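Local coordinates for protein esterase A (Caulobacter crescentus, PDB 5GKV) that is a penicillin-binding protein homologue of the beta-lactamase family and probably hydrolyses esters through an active-site serine, at residues Val19-Phe24 and Val53-Met58; Ala25-Val30 and Val376-Ala381; Arg44-Ile49 and Ala268-Leu273; Thr74-Phe79 and Ala359-Lys364; Leu202-Trp207 and Ala274-Ala279. All coordinates share one frame; numbering follows the deposited sequence.

Interaction 1. Residues Val19-Phe24 and Val53-Met58; sequences VCPDRF and VVVDLM
Val19 O takes two contacts from strand 52-60. Asp56 N donates a hydrogen bond of 2.9 Å to Val19 O, nearly straight at 173° about the hydrogen, and the donor is tilted only slightly from the carbonyl plane. A weaker CA-H...O contact comes from the neighbouring residue, with Val55 CA 3.5 Å from Val19 O. In return Val19 N donates to Asp56 O, also at 2.9 Å, though here the donor stands well above the carbonyl plane. The two bonds make Val19 and Asp56 an antiparallel hydrogen-bonded pair. On that face Val19 CG1, with chi1 70° tucking it between the backbone N and the carbonyl carbon, lies 3.9 Å from Asp56 CB. The Asp56 carboxylate itself is committed to a salt bridge with Arg44.

Past Val19 the contact turns apolar. Cys20 CB meets Leu57 CD2 at 3.8 Å, while its sulfur, anti to the backbone N, reaches Val55 CG1. Pro21 lays its CD against Val54 O. Further on, Phe24 receives both valines obliquely: Val55 CG2 is 3.5 Å from Phe24 CG, and Val54 CG2 is 3.8 Å from Phe24 CE2, farther out on the ring. Val54 and Val55 both pair with Phe47 of strand 42-49, a classic beta bulge in strand 52-60.

The chemistry thus divides in two: the Val19-Asp56 pair of backbone bonds continues the edge pairing that Thr17 makes with Met58, and what follows, up to the start of helix 25-35, is held against the strand by sulfur, methyl and ring contacts.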
# COMPACT_ATOMS: atom_id res chain seq x y z
N VAL A 19 7.50 -13.69 -18.54
CA VAL A 19 7.41 -13.08 -19.86
C VAL A 19 8.16 -11.76 -19.82
O VAL A 19 8.03 -10.98 -18.86
CB VAL A 19 5.93 -12.93 -20.32
CG1 VAL A 19 5.19 -11.90 -19.53
CG2 VAL A 19 5.84 -12.65 -21.82
N CYS A 20 9.00 -11.54 -20.82
CA CYS A 20 9.73 -10.29 -20.91
C CYS A 20 10.13 -10.09 -22.36
O CYS A 20 11.12 -10.69 -22.81
CB CYS A 20 10.96 -10.27 -20.00
SG CYS A 20 11.71 -8.61 -19.82
N PRO A 21 9.38 -9.30 -23.12
CA PRO A 21 9.70 -9.12 -24.54
C PRO A 21 11.07 -8.49 -24.71
O PRO A 21 11.64 -7.90 -23.79
CB PRO A 21 8.59 -8.17 -25.04
CG PRO A 21 7.56 -8.18 -24.00
CD PRO A 21 8.25 -8.47 -22.71
N ASP A 22 11.60 -8.65 -25.93
CA ASP A 22 12.88 -8.05 -26.30
C ASP A 22 12.95 -6.56 -25.94
O ASP A 22 14.01 -6.05 -25.55
CB ASP A 22 13.09 -8.27 -27.80
CG ASP A 22 14.31 -7.55 -28.34
OD1 ASP A 22 15.44 -8.00 -28.03
OD2 ASP A 22 14.12 -6.55 -29.09
N ARG A 23 11.83 -5.84 -26.06
CA ARG A 23 11.85 -4.42 -25.74
C ARG A 23 12.30 -4.17 -24.30
O ARG A 23 12.94 -3.14 -24.02
CB ARG A 23 10.47 -3.81 -25.96
CG ARG A 23 10.40 -2.34 -25.55
CD ARG A 23 9.19 -1.67 -26.14
NE ARG A 23 9.38 -0.23 -26.20
CZ ARG A 23 8.39 0.64 -26.14
NH1 ARG A 23 7.13 0.22 -25.99
NH2 ARG A 23 8.65 1.95 -26.20
N PHE A 24 12.00 -5.09 -23.38
CA PHE A 24 12.28 -4.90 -21.97
C PHE A 24 13.42 -5.79 -21.47
O PHE A 24 13.48 -6.12 -20.28
CB PHE A 24 11.01 -5.11 -21.14
CG PHE A 24 9.95 -4.07 -21.41
CD1 PHE A 24 10.03 -2.82 -20.83
CD2 PHE A 24 8.88 -4.34 -22.24
CE1 PHE A 24 9.07 -1.85 -21.06
CE2 PHE A 24 7.92 -3.38 -22.49
CZ PHE A 24 8.01 -2.13 -21.90
N VAL A 53 -0.42 -6.23 -18.76
CA VAL A 53 0.88 -6.66 -18.25
C VAL A 53 1.78 -7.05 -19.43
O VAL A 53 1.42 -7.91 -20.23
CB VAL A 53 0.72 -7.83 -17.26
CG1 VAL A 53 2.09 -8.41 -16.89
CG2 VAL A 53 -0.02 -7.36 -16.01
N VAL A 54 2.95 -6.41 -19.54
CA VAL A 54 3.88 -6.73 -20.61
C VAL A 54 5.15 -7.42 -20.09
O VAL A 54 5.75 -8.21 -20.83
CB VAL A 54 4.25 -5.50 -21.46
CG1 VAL A 54 3.03 -5.00 -22.23
CG2 VAL A 54 4.83 -4.38 -20.60
N VAL A 55 5.56 -7.15 -18.86
CA VAL A 55 6.67 -7.85 -18.22
C VAL A 55 6.12 -8.51 -16.97
O VAL A 55 5.42 -7.86 -16.19
CB VAL A 55 7.82 -6.91 -17.85
CG1 VAL A 55 8.96 -7.68 -17.14
CG2 VAL A 55 8.33 -6.15 -19.08
N ASP A 56 6.44 -9.78 -16.77
CA ASP A 56 6.03 -10.49 -15.56
C ASP A 56 7.10 -11.53 -15.29
O ASP A 56 7.07 -12.62 -15.88
CB ASP A 56 4.64 -11.10 -15.74
CG ASP A 56 4.21 -11.96 -14.56
OD1 ASP A 56 4.75 -11.78 -13.46
OD2 ASP A 56 3.32 -12.83 -14.76
N LEU A 57 8.06 -11.19 -14.44
CA LEU A 57 9.22 -12.04 -14.18
C LEU A 57 9.19 -12.56 -12.75
O LEU A 57 8.86 -11.82 -11.82
CB LEU A 57 10.52 -11.29 -14.40
CG LEU A 57 10.83 -10.89 -15.84
CD1 LEU A 57 12.07 -10.03 -15.84
CD2 LEU A 57 11.02 -12.14 -16.71
N MET A 58 9.59 -13.83 -12.59
CA MET A 58 9.62 -14.53 -11.31
C MET A 58 11.02 -15.07 -11.07
O MET A 58 11.69 -15.51 -12.00
CB MET A 58 8.63 -15.71 -11.32
CG MET A 58 7.16 -15.28 -11.32
SD MET A 58 6.10 -16.65 -11.82
CE MET A 58 6.48 -16.69 -13.58

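Interaction 2. Residues Ala25-Val30 and Val376-Ala381; sequences AAVREV and VRLIEA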
# COMPACT_ATOMS: atom_id res chain seq x y z
N ALA A 25 14.35 -6.16 -22.36
CA ALA A 25 15.47 -7.00 -21.96
C ALA A 25 16.24 -6.41 -20.78
O ALA A 25 16.74 -7.16 -19.95
CB ALA A 25 16.42 -7.23 -23.14
N ALA A 26 16.35 -5.08 -20.70
CA ALA A 26 17.05 -4.47 -19.57
C ALA A 26 16.39 -4.81 -18.24
O ALA A 26 17.08 -4.95 -17.21
CB ALA A 26 17.13 -2.95 -19.74
N VAL A 27 15.07 -4.95 -18.22
CA VAL A 27 14.39 -5.32 -16.98
C VAL A 27 14.82 -6.71 -16.53
O VAL A 27 15.13 -6.92 -15.35
CB VAL A 27 12.86 -5.23 -17.16
CG1 VAL A 27 12.17 -5.63 -15.87
CG2 VAL A 27 12.47 -3.79 -17.53
N ARG A 28 14.85 -7.67 -17.46
CA ARG A 28 15.30 -9.02 -17.10
C ARG A 28 16.73 -9.00 -16.58
O ARG A 28 17.06 -9.70 -15.61
CB ARG A 28 15.17 -9.98 -18.29
CG ARG A 28 15.61 -11.42 -17.96
CD ARG A 28 15.66 -12.33 -19.18
NE ARG A 28 14.41 -12.48 -19.94
CZ ARG A 28 13.51 -13.46 -19.76
NH1 ARG A 28 13.67 -14.39 -18.83
NH2 ARG A 28 12.42 -13.50 -20.53
N GLU A 29 17.60 -8.19 -17.20
CA GLU A 29 18.99 -8.11 -16.74
C GLU A 29 19.07 -7.60 -15.30
O GLU A 29 19.79 -8.17 -14.47
CB GLU A 29 19.78 -7.18 -17.66
CG GLU A 29 20.01 -7.73 -19.05
CD GLU A 29 21.21 -8.67 -19.12
OE1 GLU A 29 22.11 -8.55 -18.26
OE2 GLU A 29 21.25 -9.51 -20.04
N VAL A 30 18.35 -6.51 -15.01
CA VAL A 30 18.35 -5.94 -13.66
C VAL A 30 17.74 -6.92 -12.67
O VAL A 30 18.26 -7.11 -11.55
CB VAL A 30 17.61 -4.60 -13.66
CG1 VAL A 30 17.40 -4.10 -12.22
CG2 VAL A 30 18.41 -3.55 -14.48
N VAL A 376 13.49 0.08 -7.26
CA VAL A 376 13.81 1.30 -8.01
C VAL A 376 14.58 0.96 -9.28
O VAL A 376 14.27 1.48 -10.36
CB VAL A 376 14.58 2.28 -7.11
CG1 VAL A 376 14.95 3.53 -7.89
CG2 VAL A 376 13.72 2.66 -5.88
N ARG A 377 15.58 0.08 -9.18
CA ARG A 377 16.36 -0.29 -10.36
C ARG A 377 15.48 -0.94 -11.42
O ARG A 377 15.69 -0.73 -12.62
CB ARG A 377 17.49 -1.26 -9.98
CG ARG A 377 18.62 -0.67 -9.15
CD ARG A 377 19.80 -1.68 -9.06
NE ARG A 377 19.50 -2.82 -8.20
CZ ARG A 377 19.76 -2.85 -6.89
NH1 ARG A 377 20.35 -1.81 -6.31
NH2 ARG A 377 19.45 -3.92 -6.16
N LEU A 378 14.51 -1.77 -11.00
CA LEU A 378 13.63 -2.43 -11.96
C LEU A 378 12.75 -1.42 -12.68
O LEU A 378 12.60 -1.47 -13.91
CB LEU A 378 12.76 -3.49 -11.25
CG LEU A 378 13.51 -4.75 -10.80
CD1 LEU A 378 12.66 -5.59 -9.83
CD2 LEU A 378 13.93 -5.59 -12.04
N ILE A 379 12.15 -0.49 -11.92
CA ILE A 379 11.28 0.51 -12.52
C ILE A 379 12.07 1.42 -13.45
O ILE A 379 11.60 1.80 -14.53
CB ILE A 379 10.56 1.31 -11.41
CG1 ILE A 379 9.61 0.37 -10.63
CG2 ILE A 379 9.79 2.49 -11.99
CD1 ILE A 379 9.09 0.97 -9.32
N GLU A 380 13.29 1.77 -13.06
CA GLU A 380 14.11 2.63 -13.91
C GLU A 380 14.48 1.90 -15.20
O GLU A 380 14.44 2.49 -16.29
CB GLU A 380 15.34 3.10 -13.13
CG GLU A 380 14.93 4.07 -12.01
CD GLU A 380 16.09 4.64 -11.22
OE1 GLU A 380 17.18 4.03 -11.22
OE2 GLU A 380 15.92 5.72 -10.60
N ALA A 381 14.78 0.61 -15.12
CA ALA A 381 15.04 -0.16 -16.34
C ALA A 381 13.81 -0.24 -17.23
O ALA A 381 13.92 -0.21 -18.47
CB ALA A 381 15.51 -1.57 -15.98
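Val30 is the main bump of this interface, pushing into a hollow formed by Arg377, Leu378 and Ala381. Its two methyls divide the work. CG1, anti to the backbone N at chi1 170°, enters between Arg377 CB, 3.6 Å from it, and Leu378 CD2; Val30 CG2 rests on Ala381 CB at 3.8 Å. Arg377 touches through CB, at the base of the side chain; its NH2 hydrogen-bonds to Asn34 instead.

The return bump is smaller. Ala381 CB enters the dip bounded by Ala26, Val27 and Val30, lying 3.9 Å from Ala26 O and a little farther from the Ala26 methyl. Val27 CG2 closes on the backbone of the opposite helix, 3.8 Å from Ala381 C. One turn away, Leu378 slides past Val30 in the opposite direction, and its CD2 comes to 3.8 Å from Val27 O. With only a methyl at Ala381, the backbones draw near, and the axes of the two six-residue segments pass 8.6 Å apart at 165°, close to antiparallel.

The large sheet lies against this seam. Val27 and Leu378 both bear on Phe45 of strand 42-49, and Ile379 reaches on to strand 347-351, so helices 25-35 and 373-384, from the two ends of the chain, lie side by side over one face of the central antiparallel sheet.

Interaction 3. Residues Arg44-Ile49 and Ala268-Leu273; sequences RFAFAI and ATAPAL
Strand 42-49 runs past the first turn of helix 270-281, and the backbones come nearest at Ala46 and Pro271, whose CA atoms are 5.2 Å apart. Arg44 carries most of the side-chain contact. Its chain leaves the backbone with CG anti to N (chi1 -168°) and stays extended out to NE, crossing Pro271 at about a right angle. The proline lies over one face of the guanidinium, offset toward the rim, with Pro271 CG 3.4 Å from Arg44 CZ. Thr269 runs alongside in the same direction, its CB 3.6 Å from Arg44 NH1. The polar work of the arginine is done elsewhere: NE forms a salt bridge with Asp56, and NH1 donates to Pro72 O.

Closer to the strand, Ala270 CB sits 3.4 Å from Arg44 O, and Ala46 CB rests 3.6 Å from Pro271 N. Small residues let the helix start settle directly on the strand. Thr269 is the N-cap, its OG1 accepting a weak bond from Ala272 N at 3.3 Å.

Phe45 points away from helix 270-281, and its ring packs on Leu378 and Ile379 of helix 373-384. Helices on both faces of a central antiparallel sheet are the arrangement expected of the serine beta-lactamase and penicillin-binding protein fold.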
# COMPACT_ATOMS: atom_id res chain seq x y z
N ARG A 44 8.74 -11.20 -7.60
CA ARG A 44 8.05 -11.09 -8.88
C ARG A 44 7.92 -9.61 -9.22
O ARG A 44 7.62 -8.78 -8.35
CB ARG A 44 6.68 -11.78 -8.82
CG ARG A 44 6.00 -11.97 -10.18
CD ARG A 44 4.71 -12.76 -10.02
NE ARG A 44 4.10 -13.15 -11.29
CZ ARG A 44 2.97 -13.87 -11.34
NH1 ARG A 44 2.37 -14.24 -10.22
NH2 ARG A 44 2.45 -14.20 -12.51
N PHE A 45 8.18 -9.28 -10.48
CA PHE A 45 8.09 -7.90 -10.94
C PHE A 45 7.21 -7.88 -12.18
O PHE A 45 7.46 -8.64 -13.12
CB PHE A 45 9.44 -7.28 -11.28
CG PHE A 45 9.35 -5.86 -11.80
CD1 PHE A 45 9.06 -4.80 -10.94
CD2 PHE A 45 9.56 -5.57 -13.16
CE1 PHE A 45 8.97 -3.48 -11.42
CE2 PHE A 45 9.47 -4.26 -13.64
CZ PHE A 45 9.18 -3.21 -12.77
N ALA A 46 6.22 -7.01 -12.18
CA ALA A 46 5.29 -6.90 -13.29
C ALA A 46 5.22 -5.45 -13.73
O ALA A 46 5.19 -4.54 -12.90
CB ALA A 46 3.89 -7.42 -12.91
N PHE A 47 5.15 -5.24 -15.05
CA PHE A 47 5.09 -3.92 -15.64
C PHE A 47 3.99 -3.93 -16.69
O PHE A 47 3.87 -4.89 -17.46
CB PHE A 47 6.45 -3.53 -16.26
CG PHE A 47 6.53 -2.10 -16.69
CD1 PHE A 47 6.70 -1.08 -15.76
CD2 PHE A 47 6.49 -1.77 -18.04
CE1 PHE A 47 6.80 0.24 -16.16
CE2 PHE A 47 6.59 -0.44 -18.45
CZ PHE A 47 6.73 0.56 -17.51
N ALA A 48 3.16 -2.88 -16.70
CA ALA A 48 1.96 -2.86 -17.52
C ALA A 48 1.90 -1.56 -18.32
O ALA A 48 2.30 -0.50 -17.85
CB ALA A 48 0.69 -3.00 -16.66
N ILE A 49 1.37 -1.68 -19.53
CA ILE A 49 1.16 -0.54 -20.42
C ILE A 49 -0.32 -0.50 -20.73
O ILE A 49 -0.87 -1.49 -21.24
CB ILE A 49 1.99 -0.66 -21.71
CG1 ILE A 49 3.48 -0.62 -21.40
CG2 ILE A 49 1.61 0.46 -22.68
CD1 ILE A 49 4.36 -0.93 -22.60
N ALA A 268 -1.12 -10.39 -2.33
CA ALA A 268 -1.32 -10.29 -3.77
C ALA A 268 -0.11 -10.85 -4.51
O ALA A 268 0.94 -11.10 -3.92
CB ALA A 268 -1.56 -8.84 -4.21
N THR A 269 -0.27 -10.99 -5.82
CA THR A 269 0.85 -11.17 -6.74
C THR A 269 1.18 -9.83 -7.39
O THR A 269 0.37 -8.90 -7.40
CB THR A 269 0.53 -12.18 -7.84
OG1 THR A 269 -0.49 -11.62 -8.69
CG2 THR A 269 0.07 -13.52 -7.26
N ALA A 270 2.40 -9.75 -7.93
CA ALA A 270 2.81 -8.52 -8.59
C ALA A 270 1.92 -8.16 -9.78
O ALA A 270 1.48 -7.00 -9.87
CB ALA A 270 4.29 -8.62 -8.98
N PRO A 271 1.57 -9.09 -10.69
CA PRO A 271 0.67 -8.69 -11.79
C PRO A 271 -0.69 -8.21 -11.33
O PRO A 271 -1.29 -7.35 -11.98
CB PRO A 271 0.55 -9.98 -12.63
CG PRO A 271 1.72 -10.80 -12.26
CD PRO A 271 2.00 -10.49 -10.82
N ALA A 272 -1.24 -8.78 -10.26
CA ALA A 272 -2.53 -8.30 -9.76
C ALA A 272 -2.45 -6.81 -9.44
O ALA A 272 -3.33 -6.03 -9.83
CB ALA A 272 -2.97 -9.11 -8.54
N LEU A 273 -1.38 -6.38 -8.76
CA LEU A 273 -1.23 -4.97 -8.42
C LEU A 273 -0.95 -4.13 -9.66
O LEU A 273 -1.46 -3.01 -9.80
CB LEU A 273 -0.12 -4.77 -7.39
CG LEU A 273 -0.44 -5.36 -6.01
CD1 LEU A 273 0.83 -5.43 -5.17
CD2 LEU A 273 -1.52 -4.54 -5.30

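Interaction 4. Residues Thr74-Phe79 and Ala359-Lys364; sequences TLTALF and AYVMNK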
# COMPACT_ATOMS: atom_id res chain seq x y z
N THR A 74 2.01 -17.78 -6.13
CA THR A 74 2.56 -17.46 -4.82
C THR A 74 2.05 -16.10 -4.36
O THR A 74 2.31 -15.09 -5.02
CB THR A 74 4.09 -17.46 -4.87
OG1 THR A 74 4.59 -18.77 -5.10
CG2 THR A 74 4.66 -16.90 -3.57
N LEU A 75 1.34 -16.06 -3.22
CA LEU A 75 0.91 -14.81 -2.60
C LEU A 75 1.94 -14.33 -1.59
O LEU A 75 2.65 -15.13 -0.98
CB LEU A 75 -0.43 -14.99 -1.87
CG LEU A 75 -1.63 -15.34 -2.74
CD1 LEU A 75 -2.83 -15.72 -1.87
CD2 LEU A 75 -1.95 -14.12 -3.61
N THR A 76 2.02 -13.00 -1.41
CA THR A 76 2.92 -12.41 -0.42
C THR A 76 2.20 -11.31 0.33
O THR A 76 1.42 -10.55 -0.26
CB THR A 76 4.22 -11.84 -1.06
OG1 THR A 76 4.84 -12.84 -1.88
CG2 THR A 76 5.24 -11.44 0.00
N ALA A 77 2.47 -11.21 1.63
CA ALA A 77 2.02 -10.05 2.39
C ALA A 77 2.58 -8.75 1.80
O ALA A 77 3.77 -8.63 1.55
CB ALA A 77 2.46 -10.19 3.85
N LEU A 78 1.70 -7.75 1.63
CA LEU A 78 2.07 -6.50 0.98
C LEU A 78 2.45 -5.40 1.95
O LEU A 78 3.04 -4.39 1.53
CB LEU A 78 0.89 -5.99 0.11
CG LEU A 78 0.38 -6.94 -0.97
CD1 LEU A 78 -0.85 -6.32 -1.70
CD2 LEU A 78 1.51 -7.32 -1.97
N PHE A 79 2.14 -5.56 3.24
CA PHE A 79 2.30 -4.54 4.27
C PHE A 79 1.72 -3.23 3.72
O PHE A 79 0.62 -3.26 3.16
CB PHE A 79 3.76 -4.50 4.72
CG PHE A 79 4.18 -5.78 5.38
CD1 PHE A 79 3.78 -6.05 6.68
CD2 PHE A 79 4.90 -6.73 4.68
CE1 PHE A 79 4.11 -7.26 7.28
CE2 PHE A 79 5.24 -7.93 5.27
CZ PHE A 79 4.85 -8.20 6.57
N ALA A 359 4.45 -3.23 -10.31
CA ALA A 359 4.54 -3.62 -8.91
C ALA A 359 5.73 -4.55 -8.72
O ALA A 359 6.03 -5.37 -9.59
CB ALA A 359 3.25 -4.32 -8.45
N TYR A 360 6.40 -4.39 -7.59
CA TYR A 360 7.47 -5.28 -7.16
C TYR A 360 7.03 -5.93 -5.86
O TYR A 360 6.69 -5.22 -4.90
CB TYR A 360 8.77 -4.49 -6.97
CG TYR A 360 9.88 -5.24 -6.27
CD1 TYR A 360 10.64 -6.19 -6.95
CD2 TYR A 360 10.19 -4.97 -4.94
CE1 TYR A 360 11.67 -6.87 -6.31
CE2 TYR A 360 11.21 -5.62 -4.31
CZ TYR A 360 11.95 -6.57 -4.99
OH TYR A 360 12.97 -7.23 -4.33
N VAL A 361 7.01 -7.26 -5.82
CA VAL A 361 6.53 -7.99 -4.66
C VAL A 361 7.57 -9.05 -4.31
O VAL A 361 7.91 -9.88 -5.16
CB VAL A 361 5.15 -8.64 -4.92
CG1 VAL A 361 4.72 -9.45 -3.70
CG2 VAL A 361 4.10 -7.54 -5.25
N MET A 362 8.08 -9.01 -3.09
CA MET A 362 9.17 -9.91 -2.72
C MET A 362 8.98 -10.36 -1.29
O MET A 362 8.18 -9.79 -0.54
CB MET A 362 10.55 -9.25 -2.90
CG MET A 362 10.95 -8.27 -1.76
SD MET A 362 9.80 -6.92 -1.34
CE MET A 362 9.70 -7.13 0.43
N ASN A 363 9.74 -11.38 -0.88
CA ASN A 363 9.60 -11.86 0.49
C ASN A 363 10.86 -11.72 1.34
O ASN A 363 10.77 -11.92 2.56
CB ASN A 363 9.11 -13.33 0.52
CG ASN A 363 10.04 -14.29 -0.20
OD1 ASN A 363 10.97 -13.89 -0.88
ND2 ASN A 363 9.75 -15.59 -0.07
N LYS A 364 11.99 -11.34 0.77
CA LYS A 364 13.15 -10.94 1.58
C LYS A 364 13.02 -9.44 1.92
O LYS A 364 13.09 -8.58 1.03
CB LYS A 364 14.46 -11.25 0.87
CG LYS A 364 15.69 -10.83 1.70
CD LYS A 364 16.98 -11.25 1.00
CE LYS A 364 18.23 -10.73 1.74
NZ LYS A 364 18.33 -11.33 3.11
O HOH W 1 6.42 -8.13 0.88
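Thr76 packs against Val361 where two antiparallel sheets meet: strand 76-77 edges the small three-stranded sheet, and strand 356-362 belongs to the large central one. The residue after Phe79 is the serine of a Ser-Thr-Thr-Lys run that fits the Ser-x-x-Lys motif of this family, so the contact probably lies just ahead of the active-site serine.

Thr76 has chi1 -52°, which turns OG1 anti to the carbonyl carbon. The branch carbon itself meets Val361, with Thr76 CB 3.6 Å from Val361 CG1, and OG1 lies close to the same methyl. The methyl of Thr76, which chi1 sets anti to the backbone N, reaches the backbone of strand 356-362, CG2 coming to 3.4 Å from Met362 O. Thr76 CG2 also approaches Asn363 CB at 4.3 Å; the amide of Asn363 is busy elsewhere, OD1 accepting from Gly42 N while ND2 donates to Asp220 O and Phe61 O.

Val361 offers its two methyls to different partners. CG1, anti to the backbone N at chi1 177°, meets Thr76, and the two side chains slide past each other in opposite directions; CG2 goes to Leu78, more loosely, with Leu78 CD2 at 4.2 Å from Val361 CG2. Both Leu78 and Val361 also touch Leu273, so helix 270-281 closes this side.

The two backbones are bridged through a water, which spends one hydrogen on Ala77 O at 2.8 Å and the other on Met362 O, likewise at 2.8 Å.

Interaction 5. Residues Leu202-Trp207 and Ala274-Ala279; sequences LGLDLW and ARLMGA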
# COMPACT_ATOMS: atom_id res chain seq x y z
N LEU A 202 -12.80 -9.23 -12.18
CA LEU A 202 -11.67 -9.02 -13.07
C LEU A 202 -10.59 -10.09 -12.94
O LEU A 202 -9.57 -10.00 -13.63
CB LEU A 202 -11.08 -7.62 -12.83
CG LEU A 202 -12.02 -6.46 -13.21
CD1 LEU A 202 -11.43 -5.09 -12.89
CD2 LEU A 202 -12.41 -6.55 -14.68
N GLY A 203 -10.79 -11.10 -12.08
CA GLY A 203 -9.81 -12.15 -11.86
C GLY A 203 -8.47 -11.65 -11.35
O GLY A 203 -7.42 -12.04 -11.87
N LEU A 204 -8.47 -10.79 -10.34
CA LEU A 204 -7.24 -10.27 -9.75
C LEU A 204 -6.89 -11.10 -8.52
O LEU A 204 -7.72 -11.27 -7.63
CB LEU A 204 -7.38 -8.79 -9.36
CG LEU A 204 -7.71 -7.86 -10.53
CD1 LEU A 204 -7.95 -6.45 -10.06
CD2 LEU A 204 -6.60 -7.86 -11.56
N ASP A 205 -5.64 -11.58 -8.47
CA ASP A 205 -5.19 -12.37 -7.32
C ASP A 205 -4.68 -11.42 -6.24
O ASP A 205 -3.48 -11.28 -5.98
CB ASP A 205 -4.11 -13.37 -7.75
CG ASP A 205 -4.02 -14.55 -6.81
OD1 ASP A 205 -4.84 -14.65 -5.86
OD2 ASP A 205 -3.15 -15.41 -7.04
N LEU A 206 -5.65 -10.76 -5.59
CA LEU A 206 -5.40 -9.70 -4.62
C LEU A 206 -6.49 -9.76 -3.57
O LEU A 206 -7.68 -9.89 -3.91
CB LEU A 206 -5.36 -8.33 -5.31
CG LEU A 206 -5.59 -7.12 -4.39
CD1 LEU A 206 -4.40 -6.89 -3.43
CD2 LEU A 206 -5.92 -5.85 -5.19
N TRP A 207 -6.10 -9.67 -2.30
CA TRP A 207 -6.98 -9.98 -1.18
C TRP A 207 -6.69 -9.05 -0.01
O TRP A 207 -5.53 -8.79 0.31
CB TRP A 207 -6.76 -11.42 -0.69
CG TRP A 207 -6.77 -12.46 -1.74
CD1 TRP A 207 -5.81 -12.69 -2.69
CD2 TRP A 207 -7.77 -13.47 -1.95
NE1 TRP A 207 -6.16 -13.75 -3.49
CE2 TRP A 207 -7.36 -14.26 -3.05
CE3 TRP A 207 -8.98 -13.78 -1.30
CZ2 TRP A 207 -8.11 -15.33 -3.53
CZ3 TRP A 207 -9.72 -14.85 -1.78
CH2 TRP A 207 -9.28 -15.61 -2.88
N ALA A 274 -0.14 -4.65 -10.59
CA ALA A 274 0.16 -3.89 -11.79
C ALA A 274 -1.09 -3.66 -12.62
O ALA A 274 -1.27 -2.58 -13.21
CB ALA A 274 1.25 -4.61 -12.62
N ARG A 275 -1.98 -4.66 -12.68
CA ARG A 275 -3.23 -4.50 -13.41
C ARG A 275 -4.15 -3.50 -12.72
O ARG A 275 -4.73 -2.63 -13.38
CB ARG A 275 -3.92 -5.86 -13.57
CG ARG A 275 -3.15 -6.84 -14.43
CD ARG A 275 -3.85 -8.20 -14.54
NE ARG A 275 -5.20 -8.05 -15.04
CZ ARG A 275 -6.21 -8.87 -14.74
NH1 ARG A 275 -6.01 -9.91 -13.93
NH2 ARG A 275 -7.42 -8.64 -15.24
N LEU A 276 -4.26 -3.58 -11.39
CA LEU A 276 -5.14 -2.66 -10.67
C LEU A 276 -4.65 -1.22 -10.80
O LEU A 276 -5.42 -0.32 -11.16
CB LEU A 276 -5.24 -3.07 -9.19
CG LEU A 276 -6.17 -2.19 -8.33
CD1 LEU A 276 -7.60 -2.27 -8.83
CD2 LEU A 276 -6.10 -2.60 -6.88
N MET A 277 -3.36 -0.98 -10.53
CA MET A 277 -2.81 0.36 -10.73
C MET A 277 -2.83 0.74 -12.20
O MET A 277 -2.93 1.93 -12.52
CB MET A 277 -1.38 0.45 -10.18
CG MET A 277 -1.25 0.19 -8.69
SD MET A 277 -2.30 1.23 -7.64
CE MET A 277 -1.33 2.74 -7.69
N GLY A 278 -2.74 -0.25 -13.10
CA GLY A 278 -2.84 0.04 -14.52
C GLY A 278 -4.16 0.70 -14.90
O GLY A 278 -4.19 1.58 -15.77
N ALA A 279 -5.25 0.30 -14.24
CA ALA A 279 -6.53 0.96 -14.49
C ALA A 279 -6.46 2.45 -14.14
O ALA A 279 -6.99 3.29 -14.86
CB ALA A 279 -7.65 0.27 -13.71
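Leu204 and Arg275 cross obliquely, and the guanidinium is met both on a face and at its edge. Leu204 CD2 presses over one face, offset toward the rim, 3.2 Å from Arg275 NH1. At the edge stand two backbone carbonyls. Arg275 NH2 donates to Leu202 O at 3.0 Å, with the donor in the carbonyl plane. Arg275 NH1 donates to Gly203 O at 3.3 Å, a more bent bond (137° at the hydrogen) in which the donor lies well above the carbonyl plane. The chain bends at chi3, 56°, which takes NE out of the extended line. Gly203 ends helix 190-202 in a Schellman motif with positive phi, so the arginine holds carbonyls at the helix's C-terminal end, where its charge would be favourable. NH2 has a second partner, the carboxylate of Asp287.

Leu206 and Leu276 make the apolar half, crossing at about a right angle with their CD2 methyls 3.7 Å apart.

Leu204, Leu206 and Leu276 all reach helix 190-202 through Ile198 or Cys199, while Met277 touches strand 347-351. Helix 270-281 therefore lies between the large sheet and helix 190-202, and the chain leading into strand 206-208 packs on it through Leu204 and Leu206.

Overall arrangement
Going from the N terminus, interaction 1 closes the first and shortest loop, which holds helix 25-35 and strand 42-49. Interaction 2 starts inside that loop, so the two cross, and it ends near the C terminus, pairing the N- and C-terminal helices and enclosing interactions 3, 4 and 5. Interaction 3 also starts inside the first loop and crosses interaction 1, then brings the start of helix 270-281 to the large sheet. Interaction 4 crosses interaction 3 and joins the small sheet to the large one. Interaction 5 is nested within interaction 4 and crosses interaction 3, sharing helix 270-281 with it and tying that helix to the end of helix 190-202.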